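Manganese-dependent ADP-ribose/CDP-alcohol diphosphatase (Danio rerio, PDB 2NXF) probably hydrolyses ADP-ribose and CDP-alcohols such as CDP-choline, splitting the diphosphate link with the help of a dinuclear metal centre. Local coordinates at residues L249-L252 against R253-S257. Numbering follows the deposited sequence.
Sequences LSVL and RSHQS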
loop_
_atom_site.group_PDB
_atom_site.type_symbol
_atom_site.label_atom_id
_atom_site.label_comp_id
_atom_site.label_asym_id
_atom_site.label_seq_id
_atom_site.Cartn_x
_atom_site.Cartn_y
_atom_site.Cartn_z
ATOM N N LEU A 249 -11.432 3.529 9.663
ATOM C CA LEU A 249 -11.081 3.813 11.069
ATOM C C LEU A 249 -12.144 3.277 12.011
ATOM O O LEU A 249 -11.824 2.725 13.062
ATOM C CB LEU A 249 -10.870 5.308 11.309
ATOM C CG LEU A 249 -9.674 5.902 10.564
ATOM C CD1 LEU A 249 -9.677 7.416 10.706
ATOM C CD2 LEU A 249 -8.364 5.285 11.085
ATOM N N SER A 250 -13.417 3.429 11.644
ATOM C CA SER A 250 -14.505 2.941 12.484
ATOM C C SER A 250 -14.411 1.436 12.716
ATOM O O SER A 250 -14.658 0.964 13.831
ATOM C CB SER A 250 -15.855 3.297 11.865
ATOM O OG SER A 250 -16.109 4.680 12.007
ATOM N N VAL A 251 -14.060 0.694 11.659
ATOM C CA VAL A 251 -13.847 -0.756 11.765
ATOM C C VAL A 251 -12.633 -1.062 12.663
ATOM O O VAL A 251 -12.754 -1.833 13.619
ATOM C CB VAL A 251 -13.683 -1.428 10.379
ATOM C CG1 VAL A 251 -13.272 -2.908 10.525
ATOM C CG2 VAL A 251 -14.995 -1.318 9.590
ATOM N N LEU A 252 -11.506 -0.410 12.402
ATOM C CA LEU A 252 -10.279 -0.691 13.160
ATOM C C LEU A 252 -10.458 -0.437 14.646
ATOM O O LEU A 252 -9.979 -1.222 15.477
ATOM C CB LEU A 252 -9.116 0.149 12.647
ATOM C CG LEU A 252 -8.770 0.012 11.164
ATOM C CD1 LEU A 252 -7.590 0.929 10.833
ATOM C CD2 LEU A 252 -8.496 -1.457 10.781
ATOM N N ARG A 253 -11.146 0.658 14.974
ATOM C CA ARG A 253 -11.340 1.068 16.375
ATOM C C ARG A 253 -12.229 0.108 17.177
ATOM O O ARG A 253 -12.229 0.140 18.413
ATOM C CB ARG A 253 -11.885 2.493 16.441
ATOM C CG ARG A 253 -10.852 3.518 15.972
ATOM C CD ARG A 253 -11.451 4.902 15.798
ATOM N NE ARG A 253 -10.405 5.886 15.505
ATOM C CZ ARG A 253 -10.609 7.027 14.849
ATOM N NH1 ARG A 253 -11.819 7.327 14.391
ATOM N NH2 ARG A 253 -9.600 7.866 14.650
ATOM N N SER A 254 -12.973 -0.736 16.459
ATOM C CA SER A 254 -13.847 -1.756 17.039
ATOM C C SER A 254 -13.116 -3.025 17.472
ATOM O O SER A 254 -13.723 -3.905 18.093
ATOM C CB SER A 254 -14.906 -2.150 16.000
ATOM O OG SER A 254 -15.817 -1.074 15.824
ATOM N N HIS A 255 -11.831 -3.137 17.133
ATOM C CA HIS A 255 -11.118 -4.402 17.296
ATOM C C HIS A 255 -9.750 -4.267 17.945
ATOM O O HIS A 255 -8.832 -3.670 17.358
ATOM C CB HIS A 255 -10.970 -5.084 15.933
ATOM C CG HIS A 255 -12.281 -5.422 15.300
ATOM N ND1 HIS A 255 -13.053 -6.481 15.719
ATOM C CD2 HIS A 255 -12.960 -4.837 14.282
ATOM C CE1 HIS A 255 -14.159 -6.531 14.995
ATOM N NE2 HIS A 255 -14.118 -5.553 14.106
ATOM N N GLN A 256 -9.612 -4.882 19.125
ATOM C CA GLN A 256 -8.335 -4.872 19.839
ATOM C C GLN A 256 -7.222 -5.664 19.149
ATOM O O GLN A 256 -6.033 -5.462 19.452
ATOM C CB GLN A 256 -8.504 -5.297 21.305
ATOM C CG GLN A 256 -9.130 -4.198 22.162
ATOM C CD GLN A 256 -8.499 -4.072 23.544
ATOM O OE1 GLN A 256 -9.145 -4.351 24.555
ATOM N NE2 GLN A 256 -7.231 -3.644 23.593
ATOM N N SER A 257 -7.587 -6.536 18.209
ATOM C CA SER A 257 -6.592 -7.341 17.493
ATOM C C SER A 257 -5.727 -6.541 16.521
ATOM O O SER A 257 -4.679 -7.014 16.098
ATOM C CB SER A 257 -7.254 -8.496 16.733
ATOM O OG SER A 257 -8.210 -7.998 15.827
HETATM O O HOH W 1 -14.359 6.012 14.316
#
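Arg253 runs back over Leu249, one turn earlier. Its CB and CG pass the Leu249 carbonyl, with CG 3.2 Å from Leu249 O, and CD stays beside that oxygen. From CG to NE the chain is extended (chi2 170°, chi3 173°), which carries the guanidinium past the carbonyl until Leu249 CB lies over one face, 3.8 Å from NH1 and offset toward the rim. In the guanidinium plane NH1 donates to a water, 2.9 Å away, that also bonds Ser250 OG; salt bridges to Glu246 and Asp274 hold the tip.

Along the backbone the spacing changes. Arg253 N reaches Leu249 O at 2.9 Å and 160°, an i to i+4 bond, whereas Ser254 N to Val251 O and His255 N to Leu252 O, both 3.1 Å, are i to i+3 bonds, the spacing of a 3-10 turn. The His255 ring sets CD2 3.1 Å from Val251 O, near the ring plane, while Asp210 and Asp217 bind its nitrogens. With an alanine in place of His255, both aspartates would probably lose a ring-nitrogen partner, weakening the tie to helix 203-219. The Arg253 guanidinium thus rests a face on aliphatic CB and turns N-H groups to water and two carboxylates, which balance its charge and probably fix its rotation.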